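Local coordinates for protein endo-beta-mannanase (Opitutaceae bacterium TAV5, PDB 7BOB) that hydrolyses beta-1,4-linked mannosides as a homotrimeric family 5 exo-mannosidase active in the hindgut of a wood-feeding termite, at residues A[119-124]-A[161-166]; A[173-178]-A[230-235]; A[206-211]-A[392-397]; A[242-247]-A[283-288]; A[267-272]-A[307-312]. One frame throughout, in Å; residues are numbered along the deposited sequence.

Contact 1: A[119-124]-A[161-166]; sequences NLFSDP and PDCSAA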
# COMPACT_ATOMS: atom_id res chain seq x y z
N ASN A 119 13.48 -13.31 -13.79
CA ASN A 119 13.12 -11.99 -14.26
C ASN A 119 13.73 -11.75 -15.64
O ASN A 119 14.95 -11.86 -15.80
CB ASN A 119 13.62 -10.95 -13.27
CG ASN A 119 13.29 -9.53 -13.70
OD1 ASN A 119 13.96 -8.96 -14.57
ND2 ASN A 119 12.26 -8.94 -13.09
N LEU A 120 12.88 -11.39 -16.61
CA LEU A 120 13.32 -11.24 -17.99
C LEU A 120 14.56 -10.35 -18.10
O LEU A 120 15.45 -10.61 -18.92
CB LEU A 120 12.19 -10.68 -18.87
CG LEU A 120 12.57 -10.44 -20.35
CD1 LEU A 120 12.52 -11.73 -21.15
CD2 LEU A 120 11.73 -9.34 -21.03
N PHE A 121 14.64 -9.32 -17.27
CA PHE A 121 15.68 -8.30 -17.44
C PHE A 121 16.95 -8.58 -16.65
O PHE A 121 18.04 -8.16 -17.08
CB PHE A 121 15.13 -6.93 -17.03
CG PHE A 121 13.91 -6.49 -17.80
CD1 PHE A 121 13.96 -6.36 -19.18
CD2 PHE A 121 12.73 -6.19 -17.13
CE1 PHE A 121 12.83 -5.94 -19.90
CE2 PHE A 121 11.60 -5.76 -17.83
CZ PHE A 121 11.65 -5.63 -19.22
N SER A 122 16.85 -9.23 -15.50
CA SER A 122 17.97 -9.33 -14.58
C SER A 122 18.54 -10.73 -14.44
O SER A 122 19.71 -10.86 -14.05
CB SER A 122 17.54 -8.87 -13.18
OG SER A 122 16.42 -9.65 -12.81
N ASP A 123 17.74 -11.76 -14.67
CA ASP A 123 18.23 -13.11 -14.51
C ASP A 123 19.40 -13.38 -15.45
O ASP A 123 19.29 -13.12 -16.66
CB ASP A 123 17.13 -14.14 -14.78
CG ASP A 123 17.65 -15.54 -14.64
OD1 ASP A 123 18.17 -15.84 -13.55
OD2 ASP A 123 17.59 -16.33 -15.61
N PRO A 124 20.54 -13.88 -14.94
CA PRO A 124 21.70 -14.09 -15.83
C PRO A 124 21.41 -14.99 -17.02
O PRO A 124 21.79 -14.67 -18.15
CB PRO A 124 22.75 -14.69 -14.88
CG PRO A 124 22.38 -14.09 -13.52
CD PRO A 124 20.87 -14.10 -13.52
N PRO A 161 5.27 -7.27 -15.60
CA PRO A 161 5.54 -7.26 -14.15
C PRO A 161 7.03 -7.24 -13.85
O PRO A 161 7.44 -6.72 -12.81
CB PRO A 161 4.91 -8.56 -13.63
CG PRO A 161 4.25 -9.22 -14.79
CD PRO A 161 4.68 -8.53 -16.07
N ASP A 162 7.85 -7.77 -14.77
CA ASP A 162 9.29 -7.83 -14.57
C ASP A 162 9.91 -6.46 -14.36
O ASP A 162 10.97 -6.35 -13.73
CB ASP A 162 9.97 -8.52 -15.76
CG ASP A 162 9.34 -9.85 -16.12
OD1 ASP A 162 8.14 -9.84 -16.47
OD2 ASP A 162 10.04 -10.90 -16.04
N CYS A 163 9.28 -5.39 -14.90
CA CYS A 163 9.77 -4.01 -14.71
C CYS A 163 9.76 -3.56 -13.25
O CYS A 163 10.56 -2.69 -12.87
CB CYS A 163 8.91 -3.04 -15.50
SG CYS A 163 8.97 -3.38 -17.26
N SER A 164 8.81 -4.04 -12.45
CA SER A 164 8.76 -3.68 -11.03
C SER A 164 9.88 -4.34 -10.24
O SER A 164 10.38 -3.77 -9.28
CB SER A 164 7.42 -4.08 -10.39
OG SER A 164 6.31 -3.79 -11.21
N ALA A 165 10.27 -5.54 -10.65
CA ALA A 165 11.24 -6.31 -9.88
C ALA A 165 12.68 -6.06 -10.31
O ALA A 165 13.60 -6.37 -9.55
CB ALA A 165 10.91 -7.80 -10.00
N ALA A 166 12.91 -5.52 -11.50
CA ALA A 166 14.25 -5.20 -11.93
C ALA A 166 14.51 -3.72 -11.71
O ALA A 166 13.62 -2.90 -11.90
CB ALA A 166 14.45 -5.54 -13.40

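Contact 2: A[173-178]-A[230-235]; sequences EWCRRM and AQPGID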
# COMPACT_ATOMS: atom_id res chain seq x y z
N GLU A 173 20.53 -1.99 -18.82
CA GLU A 173 21.55 -2.93 -19.28
C GLU A 173 20.96 -3.96 -20.23
O GLU A 173 21.59 -4.31 -21.23
CB GLU A 173 22.23 -3.60 -18.07
CG GLU A 173 23.21 -4.73 -18.41
CD GLU A 173 24.42 -4.26 -19.23
OE1 GLU A 173 24.66 -3.04 -19.35
OE2 GLU A 173 25.15 -5.12 -19.77
N TRP A 174 19.77 -4.47 -19.92
CA TRP A 174 19.14 -5.46 -20.79
C TRP A 174 18.90 -4.88 -22.18
O TRP A 174 19.09 -5.57 -23.20
CB TRP A 174 17.82 -5.91 -20.18
CG TRP A 174 17.10 -6.96 -20.96
CD1 TRP A 174 17.22 -8.31 -20.81
CD2 TRP A 174 16.11 -6.74 -21.96
NE1 TRP A 174 16.37 -8.95 -21.68
CE2 TRP A 174 15.68 -8.01 -22.40
CE3 TRP A 174 15.55 -5.60 -22.54
CZ2 TRP A 174 14.71 -8.17 -23.39
CZ3 TRP A 174 14.58 -5.77 -23.53
CH2 TRP A 174 14.17 -7.04 -23.94
N CYS A 175 18.50 -3.61 -22.22
CA CYS A 175 18.22 -2.93 -23.48
C CYS A 175 19.50 -2.76 -24.29
O CYS A 175 19.52 -3.01 -25.50
CB CYS A 175 17.56 -1.58 -23.20
SG CYS A 175 17.15 -0.59 -24.64
N ARG A 176 20.59 -2.36 -23.62
CA ARG A 176 21.90 -2.31 -24.26
C ARG A 176 22.28 -3.67 -24.82
O ARG A 176 22.75 -3.77 -25.97
CB ARG A 176 22.97 -1.83 -23.27
CG ARG A 176 24.30 -1.39 -23.92
CD ARG A 176 25.44 -1.27 -22.90
NE ARG A 176 25.66 -2.51 -22.18
CZ ARG A 176 26.46 -3.49 -22.61
NH1 ARG A 176 27.12 -3.36 -23.76
NH2 ARG A 176 26.59 -4.61 -21.90
N ARG A 177 22.07 -4.73 -24.04
CA ARG A 177 22.50 -6.06 -24.48
C ARG A 177 21.66 -6.56 -25.65
O ARG A 177 22.19 -7.16 -26.58
CB ARG A 177 22.43 -7.04 -23.32
CG ARG A 177 23.52 -6.85 -22.27
CD ARG A 177 24.87 -7.34 -22.76
NE ARG A 177 24.79 -8.65 -23.40
CZ ARG A 177 24.95 -9.81 -22.77
NH1 ARG A 177 25.22 -9.85 -21.47
NH2 ARG A 177 24.86 -10.95 -23.44
N MET A 178 20.34 -6.33 -25.61
CA MET A 178 19.49 -6.86 -26.67
C MET A 178 19.63 -6.05 -27.96
O MET A 178 19.60 -6.62 -29.05
CB MET A 178 18.03 -6.90 -26.23
CG MET A 178 17.76 -7.77 -25.03
SD MET A 178 18.50 -9.41 -25.19
CE MET A 178 19.58 -9.45 -23.77
N ALA A 230 18.67 7.02 -22.32
CA ALA A 230 18.10 6.15 -21.30
C ALA A 230 17.57 4.86 -21.90
O ALA A 230 17.31 3.91 -21.15
CB ALA A 230 16.97 6.85 -20.55
N GLN A 231 17.42 4.81 -23.22
CA GLN A 231 17.08 3.60 -23.97
C GLN A 231 18.22 3.36 -24.95
O GLN A 231 18.11 3.69 -26.15
CB GLN A 231 15.72 3.75 -24.66
CG GLN A 231 14.54 3.79 -23.68
CD GLN A 231 13.21 4.06 -24.37
OE1 GLN A 231 12.98 3.60 -25.49
NE2 GLN A 231 12.35 4.82 -23.73
N PRO A 232 19.32 2.80 -24.49
CA PRO A 232 20.51 2.70 -25.33
C PRO A 232 20.26 1.81 -26.54
O PRO A 232 19.63 0.76 -26.44
CB PRO A 232 21.56 2.09 -24.40
CG PRO A 232 20.74 1.31 -23.41
CD PRO A 232 19.53 2.17 -23.17
N GLY A 233 20.76 2.25 -27.69
CA GLY A 233 20.62 1.47 -28.89
C GLY A 233 19.27 1.56 -29.58
O GLY A 233 19.06 0.84 -30.56
N ILE A 234 18.36 2.42 -29.12
CA ILE A 234 17.03 2.55 -29.70
C ILE A 234 17.01 3.77 -30.62
O ILE A 234 17.26 4.89 -30.17
CB ILE A 234 15.95 2.67 -28.61
CG1 ILE A 234 15.91 1.38 -27.77
CG2 ILE A 234 14.60 2.96 -29.25
CD1 ILE A 234 15.39 0.20 -28.54
N ASP A 235 16.73 3.56 -31.91
CA ASP A 235 16.73 4.68 -32.84
C ASP A 235 15.40 5.40 -32.89
O ASP A 235 15.36 6.61 -33.15
CB ASP A 235 17.09 4.21 -34.27
CG ASP A 235 18.40 3.46 -34.32
OD1 ASP A 235 19.47 4.09 -34.19
OD2 ASP A 235 18.36 2.21 -34.45

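Contact 3: A[206-211]-A[392-397]; sequences WRLGGS and HYYHRN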
# COMPACT_ATOMS: atom_id res chain seq x y z
N TRP A 206 11.66 2.12 -18.29
CA TRP A 206 11.67 2.48 -19.71
C TRP A 206 11.41 3.98 -19.79
O TRP A 206 10.26 4.43 -19.75
CB TRP A 206 10.66 1.64 -20.49
CG TRP A 206 11.10 0.20 -20.63
CD1 TRP A 206 10.83 -0.84 -19.77
CD2 TRP A 206 11.92 -0.36 -21.67
NE1 TRP A 206 11.43 -2.00 -20.21
CE2 TRP A 206 12.10 -1.73 -21.38
CE3 TRP A 206 12.53 0.17 -22.82
CZ2 TRP A 206 12.85 -2.59 -22.20
CZ3 TRP A 206 13.27 -0.67 -23.62
CH2 TRP A 206 13.42 -2.04 -23.31
N ARG A 207 12.49 4.76 -19.87
CA ARG A 207 12.44 6.17 -19.55
C ARG A 207 12.75 7.05 -20.75
O ARG A 207 13.54 6.68 -21.63
CB ARG A 207 13.44 6.50 -18.45
CG ARG A 207 13.12 5.83 -17.12
CD ARG A 207 14.32 5.88 -16.21
NE ARG A 207 13.95 5.56 -14.83
CZ ARG A 207 14.80 5.60 -13.81
NH1 ARG A 207 16.07 5.93 -14.03
NH2 ARG A 207 14.38 5.32 -12.57
N LEU A 208 12.11 8.21 -20.76
CA LEU A 208 12.46 9.32 -21.64
C LEU A 208 13.45 10.19 -20.88
O LEU A 208 13.07 10.87 -19.93
CB LEU A 208 11.23 10.14 -22.01
CG LEU A 208 10.03 9.39 -22.59
CD1 LEU A 208 8.85 10.33 -22.74
CD2 LEU A 208 10.41 8.78 -23.93
N GLY A 209 14.71 10.18 -21.28
CA GLY A 209 15.61 11.17 -20.73
C GLY A 209 16.82 10.65 -19.99
O GLY A 209 16.75 10.27 -18.81
N GLY A 210 17.95 10.60 -20.71
CA GLY A 210 19.25 10.46 -20.11
C GLY A 210 20.20 11.52 -20.66
O GLY A 210 19.79 12.40 -21.43
N SER A 211 21.46 11.41 -20.26
CA SER A 211 22.53 12.21 -20.85
C SER A 211 23.63 11.29 -21.37
O SER A 211 24.11 10.42 -20.64
CB SER A 211 23.08 13.22 -19.83
OG SER A 211 24.10 12.65 -19.04
N HIS A 392 14.65 16.00 -13.33
CA HIS A 392 14.62 14.63 -12.80
C HIS A 392 13.16 14.21 -12.74
O HIS A 392 12.39 14.69 -11.90
CB HIS A 392 15.28 14.54 -11.42
CG HIS A 392 16.62 15.22 -11.35
ND1 HIS A 392 17.79 14.60 -11.74
CD2 HIS A 392 16.96 16.47 -10.95
CE1 HIS A 392 18.80 15.44 -11.58
NE2 HIS A 392 18.33 16.58 -11.11
N TYR A 393 12.79 13.32 -13.65
CA TYR A 393 11.41 12.93 -13.87
C TYR A 393 11.07 11.59 -13.22
O TYR A 393 9.97 11.43 -12.69
CB TYR A 393 11.15 12.88 -15.39
CG TYR A 393 9.69 12.69 -15.78
CD1 TYR A 393 9.12 11.41 -15.84
CD2 TYR A 393 8.90 13.78 -16.13
CE1 TYR A 393 7.79 11.24 -16.23
CE2 TYR A 393 7.57 13.62 -16.51
CZ TYR A 393 7.02 12.36 -16.55
OH TYR A 393 5.69 12.24 -16.92
N TYR A 394 12.00 10.64 -13.22
CA TYR A 394 11.74 9.30 -12.71
C TYR A 394 12.38 9.16 -11.34
O TYR A 394 13.50 9.62 -11.12
CB TYR A 394 12.28 8.24 -13.68
CG TYR A 394 11.68 8.38 -15.07
CD1 TYR A 394 10.49 7.73 -15.41
CD2 TYR A 394 12.30 9.15 -16.04
CE1 TYR A 394 9.93 7.86 -16.67
CE2 TYR A 394 11.75 9.29 -17.32
CZ TYR A 394 10.57 8.64 -17.62
OH TYR A 394 10.00 8.78 -18.86
N HIS A 395 11.66 8.51 -10.43
CA HIS A 395 12.07 8.50 -9.03
C HIS A 395 12.85 7.26 -8.61
O HIS A 395 13.67 7.35 -7.69
CB HIS A 395 10.84 8.64 -8.12
CG HIS A 395 9.83 7.55 -8.30
ND1 HIS A 395 9.13 7.37 -9.48
CD2 HIS A 395 9.41 6.57 -7.46
CE1 HIS A 395 8.31 6.34 -9.34
NE2 HIS A 395 8.47 5.83 -8.14
N ARG A 396 12.64 6.09 -9.22
CA ARG A 396 13.25 4.87 -8.69
C ARG A 396 14.77 4.98 -8.75
O ARG A 396 15.34 5.22 -9.81
CB ARG A 396 12.76 3.65 -9.45
CG ARG A 396 11.28 3.40 -9.24
CD ARG A 396 10.75 2.39 -10.22
NE ARG A 396 11.35 1.07 -10.02
CZ ARG A 396 11.15 0.03 -10.83
NH1 ARG A 396 10.36 0.15 -11.89
NH2 ARG A 396 11.74 -1.14 -10.59
N ASN A 397 15.41 4.87 -7.58
CA ASN A 397 16.88 4.86 -7.45
C ASN A 397 17.53 6.12 -8.02
O ASN A 397 18.70 6.10 -8.43
CB ASN A 397 17.46 3.60 -8.10
CG ASN A 397 17.04 2.35 -7.37
OD1 ASN A 397 16.95 2.34 -6.14
ND2 ASN A 397 16.75 1.29 -8.12

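Contact 4: A[242-247]-A[283-288]; sequences YPVPNW and GTILTS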
# COMPACT_ATOMS: atom_id res chain seq x y z
N TYR A 242 -4.78 4.51 -26.43
CA TYR A 242 -6.17 4.14 -26.60
C TYR A 242 -7.03 5.05 -25.73
O TYR A 242 -6.53 5.63 -24.76
CB TYR A 242 -6.38 2.68 -26.20
CG TYR A 242 -5.50 1.74 -26.95
CD1 TYR A 242 -4.20 1.46 -26.52
CD2 TYR A 242 -5.97 1.12 -28.11
CE1 TYR A 242 -3.37 0.54 -27.26
CE2 TYR A 242 -5.17 0.23 -28.82
CZ TYR A 242 -3.88 -0.06 -28.40
OH TYR A 242 -3.12 -0.96 -29.14
N PRO A 243 -8.31 5.18 -26.05
CA PRO A 243 -9.20 6.11 -25.30
C PRO A 243 -9.83 5.56 -24.02
O PRO A 243 -10.54 6.32 -23.35
CB PRO A 243 -10.29 6.42 -26.33
CG PRO A 243 -10.36 5.17 -27.21
CD PRO A 243 -8.95 4.65 -27.27
N VAL A 244 -9.58 4.31 -23.64
CA VAL A 244 -10.20 3.68 -22.46
C VAL A 244 -9.95 4.57 -21.25
O VAL A 244 -8.79 4.87 -20.92
CB VAL A 244 -9.67 2.25 -22.24
CG1 VAL A 244 -10.42 1.54 -21.12
CG2 VAL A 244 -9.77 1.43 -23.53
N PRO A 245 -10.99 5.06 -20.59
CA PRO A 245 -10.76 6.03 -19.51
C PRO A 245 -9.82 5.54 -18.41
O PRO A 245 -8.93 6.29 -17.99
CB PRO A 245 -12.18 6.31 -18.99
CG PRO A 245 -13.02 6.15 -20.19
CD PRO A 245 -12.42 4.97 -20.95
N ASN A 246 -9.93 4.30 -17.93
CA ASN A 246 -9.08 3.98 -16.78
C ASN A 246 -7.69 3.46 -17.18
O ASN A 246 -6.95 3.01 -16.30
CB ASN A 246 -9.79 3.02 -15.81
CG ASN A 246 -10.13 1.70 -16.44
OD1 ASN A 246 -9.77 1.45 -17.58
ND2 ASN A 246 -10.83 0.85 -15.71
N TRP A 247 -7.30 3.56 -18.45
CA TRP A 247 -5.92 3.29 -18.83
C TRP A 247 -5.01 4.51 -18.67
O TRP A 247 -3.85 4.46 -19.10
CB TRP A 247 -5.83 2.77 -20.27
CG TRP A 247 -6.49 1.42 -20.44
CD1 TRP A 247 -7.24 0.75 -19.51
CD2 TRP A 247 -6.48 0.59 -21.61
NE1 TRP A 247 -7.69 -0.44 -20.03
CE2 TRP A 247 -7.24 -0.56 -21.31
CE3 TRP A 247 -5.92 0.72 -22.88
CZ2 TRP A 247 -7.44 -1.58 -22.23
CZ3 TRP A 247 -6.10 -0.31 -23.79
CH2 TRP A 247 -6.86 -1.44 -23.47
N GLY A 283 -5.84 2.86 -31.39
CA GLY A 283 -7.09 2.17 -31.67
C GLY A 283 -8.23 2.85 -30.95
O GLY A 283 -8.01 3.68 -30.07
N THR A 284 -9.44 2.51 -31.36
CA THR A 284 -10.60 3.04 -30.66
C THR A 284 -11.15 2.08 -29.62
O THR A 284 -11.90 2.52 -28.74
CB THR A 284 -11.74 3.39 -31.62
OG1 THR A 284 -12.11 2.22 -32.36
CG2 THR A 284 -11.33 4.53 -32.56
N ILE A 285 -10.80 0.79 -29.70
CA ILE A 285 -11.27 -0.25 -28.78
C ILE A 285 -12.74 -0.55 -29.04
O ILE A 285 -13.12 -1.68 -29.37
CB ILE A 285 -11.03 0.11 -27.30
CG1 ILE A 285 -9.54 0.33 -27.03
CG2 ILE A 285 -11.62 -1.00 -26.37
CD1 ILE A 285 -8.69 -0.95 -27.27
N LEU A 286 -13.60 0.44 -28.85
CA LEU A 286 -14.98 0.28 -29.30
C LEU A 286 -14.98 0.39 -30.81
O LEU A 286 -14.43 1.35 -31.37
CB LEU A 286 -15.87 1.34 -28.66
CG LEU A 286 -15.71 1.53 -27.15
CD1 LEU A 286 -16.51 2.74 -26.68
CD2 LEU A 286 -16.11 0.26 -26.35
N THR A 287 -15.52 -0.63 -31.49
CA THR A 287 -15.58 -0.57 -32.95
C THR A 287 -16.92 -1.06 -33.50
O THR A 287 -17.01 -1.37 -34.69
CB THR A 287 -14.45 -1.38 -33.61
OG1 THR A 287 -14.67 -2.77 -33.36
CG2 THR A 287 -13.06 -0.98 -33.11
N SER A 288 -17.96 -1.15 -32.67
CA SER A 288 -19.24 -1.66 -33.13
C SER A 288 -19.96 -0.63 -34.01
O SER A 288 -19.53 0.52 -34.14
CB SER A 288 -20.12 -2.07 -31.94
OG SER A 288 -20.80 -0.95 -31.37

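Contact 5: A[267-272]-A[307-312]; sequences YVKCAR and REAGAN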
# COMPACT_ATOMS: atom_id res chain seq x y z
N TYR A 267 0.96 12.47 -25.21
CA TYR A 267 2.01 11.46 -25.07
C TYR A 267 3.03 11.55 -26.20
O TYR A 267 4.25 11.42 -25.97
CB TYR A 267 1.42 10.05 -25.05
CG TYR A 267 0.54 9.76 -23.85
CD1 TYR A 267 0.93 10.14 -22.57
CD2 TYR A 267 -0.68 9.11 -23.99
CE1 TYR A 267 0.13 9.87 -21.48
CE2 TYR A 267 -1.48 8.83 -22.89
CZ TYR A 267 -1.07 9.22 -21.66
OH TYR A 267 -1.87 8.96 -20.59
N VAL A 268 2.55 11.74 -27.43
CA VAL A 268 3.45 11.87 -28.58
C VAL A 268 4.34 13.10 -28.41
O VAL A 268 5.56 13.03 -28.63
CB VAL A 268 2.65 11.92 -29.89
CG1 VAL A 268 3.55 12.24 -31.11
CG2 VAL A 268 1.91 10.60 -30.10
N LYS A 269 3.76 14.21 -27.96
CA LYS A 269 4.54 15.43 -27.71
C LYS A 269 5.67 15.18 -26.71
O LYS A 269 6.80 15.63 -26.92
CB LYS A 269 3.62 16.54 -27.17
CG LYS A 269 2.67 17.15 -28.17
CD LYS A 269 1.96 18.40 -27.59
CE LYS A 269 0.80 18.80 -28.50
NZ LYS A 269 0.00 19.95 -27.96
N CYS A 270 5.37 14.51 -25.59
CA CYS A 270 6.43 14.18 -24.65
C CYS A 270 7.52 13.34 -25.29
O CYS A 270 8.71 13.65 -25.19
CB CYS A 270 5.86 13.48 -23.42
SG CYS A 270 4.63 14.50 -22.56
N ALA A 271 7.12 12.23 -25.90
CA ALA A 271 8.11 11.37 -26.55
C ALA A 271 8.93 12.17 -27.57
O ALA A 271 10.17 12.15 -27.53
CB ALA A 271 7.42 10.18 -27.22
N ARG A 272 8.25 12.91 -28.45
CA ARG A 272 8.93 13.67 -29.51
C ARG A 272 10.05 14.55 -28.99
O ARG A 272 11.07 14.74 -29.67
CB ARG A 272 7.92 14.54 -30.26
CG ARG A 272 8.51 15.13 -31.54
CD ARG A 272 8.72 14.04 -32.60
NE ARG A 272 9.49 14.51 -33.74
CZ ARG A 272 10.81 14.67 -33.74
NH1 ARG A 272 11.53 14.41 -32.65
NH2 ARG A 272 11.42 15.10 -34.85
N ARG A 307 -0.14 13.92 -35.82
CA ARG A 307 0.77 14.40 -36.85
C ARG A 307 1.43 15.70 -36.42
O ARG A 307 2.67 15.82 -36.43
CB ARG A 307 0.01 14.60 -38.17
CG ARG A 307 0.91 14.86 -39.39
CD ARG A 307 0.38 15.99 -40.31
NE ARG A 307 -0.88 15.65 -40.97
CZ ARG A 307 -2.01 16.33 -40.82
NH1 ARG A 307 -2.07 17.40 -40.01
NH2 ARG A 307 -3.10 15.94 -41.46
N GLU A 308 0.63 16.69 -36.01
CA GLU A 308 1.19 17.95 -35.55
C GLU A 308 2.09 17.76 -34.34
O GLU A 308 3.09 18.47 -34.20
CB GLU A 308 0.07 18.95 -35.25
CG GLU A 308 -0.78 19.27 -36.50
CD GLU A 308 -0.03 20.05 -37.61
OE1 GLU A 308 -0.34 21.25 -37.80
OE2 GLU A 308 0.83 19.47 -38.33
N ALA A 309 1.77 16.79 -33.47
CA ALA A 309 2.65 16.49 -32.35
C ALA A 309 3.95 15.80 -32.79
O ALA A 309 4.87 15.66 -31.98
CB ALA A 309 1.92 15.61 -31.32
N GLY A 310 4.05 15.37 -34.05
CA GLY A 310 5.31 14.92 -34.59
C GLY A 310 5.46 13.43 -34.82
O GLY A 310 6.59 12.98 -35.06
N ALA A 311 4.38 12.66 -34.75
CA ALA A 311 4.47 11.23 -35.03
C ALA A 311 5.00 11.02 -36.44
O ALA A 311 4.64 11.76 -37.34
CB ALA A 311 3.09 10.59 -34.89
N ASN A 312 5.84 10.00 -36.63
CA ASN A 312 6.38 9.75 -37.97
C ASN A 312 5.75 8.54 -38.65
O ASN A 312 6.29 8.05 -39.64
CB ASN A 312 7.91 9.60 -37.92
CG ASN A 312 8.38 8.43 -37.07
OD1 ASN A 312 7.60 7.53 -36.75
ND2 ASN A 312 9.66 8.44 -36.70

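Contact 1: A[119-124]-A[161-166]
The loop 119-124 comes up against the short, weakly bonded helix 162-165, the backbones being closest at Asn119 and Asp162, whose CA atoms are 5.7 Å apart. Two hydrogen bonds link Asp162 to the loop, one from Asn119 and one from Leu120; the side chains of Asn119 and Asp162 run past each other in opposite directions. Asn119 ND2 donates to Asp162 O (3.0 Å, 164°) on a lone pair and in its own amide plane, while Asp162 OD2 receives Leu120 N, which lies above the carboxylate plane, at 2.9 Å along an almost straight line (177°). An amide suits position 119 because it donates and accepts at once: with CG anti to the backbone N, OD1 turns back to take Phe121 N at 2.8 Å, an Asx turn, and Ser122 N at 3.0 Å, which extends it to an Asx motif. An alanine here in place of the asparagine would probably loosen both this turn and the link to Asp162 O. Beyond the polar pair, Phe121 CE2 meets Cys163 SG at 3.6 Å, and Phe121 CB rests on the methyl of Ala166. Phe121 also packs edge-to-face on Trp174 of helix 168-183, on which Leu120 lies as well, and Asp123 caps helix 124-141.

Contact 2: A[173-178]-A[230-235]
Pro232 lays its ring against the helical backbone at Arg176, with Pro232 CG 3.7 Å from Arg176 N and 3.9 Å from Arg176 CB. A compact, rigid ring fits here, since the main chains come close: the CA atoms of Arg176 and Pro232 are 5.3 Å apart. Beside it, Cys175 turns SG anti to its own backbone N (chi1 180°), which sends the sulfur out toward the loop. There Cys175 SG lies 3.3 Å from Pro232 O and touches Pro232 CD and Ile234 CG1, each at 3.9 Å. No hydrogen bond crosses between the segments, so the fit is one of shape, and a small polarisable sulfur can settle between a carbonyl and two hydrocarbon groups. The loop takes its form from a type II turn, Gln231 to Ile234, closed by Ile234 N to Gln231 O at 3.2 Å. Gly233 occupies the third place of that turn with a positive phi of 80°, where a side chain would press on the preceding carbonyl. Arg176 points its end away from the loop and grips Glu173 side-on, NE to OE1 and NH2 to OE2, a salt bridge between residues three apart, about one turn, on the same helix. Such packing of an outer helix, 168-183, on the loop leading into a strand, 237-241, belongs to the (beta/alpha)8 barrel of glycoside hydrolase family 5.

Contact 3: A[206-211]-A[392-397]
Arg207 sets CG anti to its carbonyl carbon (chi1 -65°) and then runs extended from CG to NE, while Tyr394, with CG likewise anti to its carbonyl carbon, extends the opposite way. The aliphatic part of the arginine thereby lies over one face of the tyrosine ring: Arg207 CG stands 3.4 Å from the Tyr394 ring centroid, a CH-pi contact, and the guanidinium is tilted only 22° from the ring plane. Arginine suits this place because it combines a long greasy stem with a polar tip. That tip, Arg207 NH2, donates in its own plane to a lone pair of Arg396 O at 2.9 Å and also forms a salt bridge with Asp203. At the other end of the pair, Tyr394 OH accepts Leu208 N at 2.9 Å (172°) and is bonded to Gln199 O, so a buried hydroxyl is held from two sides. Tyr393 turns its ring edge to the opposite face of Tyr394, CD1 standing 3.5 Å above the plane, so both faces of Tyr394 are covered. Arg207 also packs on Pro168 at the start of helix 168-183, Leu208 lies on helix 198-201, and Tyr394 touches Pro406 of helix 406-422, which follows strand 385-389.

Contact 4: A[242-247]-A[283-288]
The chain leaves two neighbouring parallel strands here, 237-241 and 277-282, and the loops after them start side by side, with CA atoms of Tyr242 and Gly283 5.5 Å apart. They belong to the rim of a (beta/alpha)8 barrel, at the C-terminal ends of the strands, where family 5 enzymes bind and cut their substrates. Ile285 carries the contact. Its CD1 comes to Tyr242 CD2 at 3.5 Å, its CG1 to Val244 CG2 at 3.7 Å, and the branched aliphatic chain crosses both partners at about a right angle, filling the angle between a ring and a valine. Glycine suits position 283 because a beta carbon there would fall 3.1 Å from Tyr242 CE2. Pro243, lacking an N-H, presents only carbon to the other loop, Pro243 CD being 3.1 Å from Gly283 O. Ile285 has a positive phi of 72°, unusual for a beta-branched residue, at the centre of a classic gamma turn, closed by a weak bond from Leu286 N to Thr284 O. Tyr242 OH bonds Glu281, at the end of the seventh barrel strand and so probably the catalytic nucleophile, as in other family 5 enzymes. Tyr495 of the second subunit packs on both Val244 and Ile285, extending the apolar patch into the trimer interface. The turn is braced by Thr284 OG1, which donates to Leu286 O at 2.7 Å from above its carbonyl plane.

Contact 5: A[267-272]-A[307-312]
Lys269 NZ is held by two hydrogen bonds, to His417 NE2 and to Val427 O, both on the side of the second, mixed sheet; an extended lysine chain is long enough to reach them while its root stays on the helix. That root does the packing: Lys269 CG touches Ala309 CB at 3.6 Å, and the CA atoms of the two residues are 5.1 Å apart. So near an approach suits alanine, whose lone methyl also meets Val268 CG1 at 3.7 Å. In the (beta/alpha)8 barrel these are the ends of two successive outer helices, 258-272 and 292-309, and the second closes in a Schellman motif at Gly310 just before strand 311-316. Gly310 has a phi of 108°, and a beta carbon there would come 2.9 Å from Arg272 CD, too close to fit. Arg272, with CG anti to the backbone N and a bend at chi2, lays CB and CG beside Ala309 O and brings CD to Gly310 O at 3.4 Å. An alanine here would remove the chain beside Ala309 O and Gly310 O and the guanidinium with its weak bonds to Ser6 O and Gly275 O, and would probably loosen the packing of the two helix ends. Val268 CG1 reaches on past the glycine to Ala311 N, 3.8 Å away.

How the contacts relate
Contacts 1, 2 and 3 form one connected block. Trp174 of contact 2 meets Phe121 of contact 1 and Trp206 of contact 3, while polar ties run from Cys163 O of contact 1 to Arg396 NH2 (3.0 Å) and from Gln231 NE2 of contact 2 to Arg207 O (3.1 Å). Contact 5 joins this block through Leu208, which packs on Ala271. Contact 4, by the probable active site, touches none of the others; its nearest atoms are about 5 Å from contact 5 and about 13 Å from contact 3. Contacts 4 and 5 join the same two beta-alpha units: helices 258-272 and 292-309 follow the two loops of contact 4, so the pairs of segments alternate along the chain.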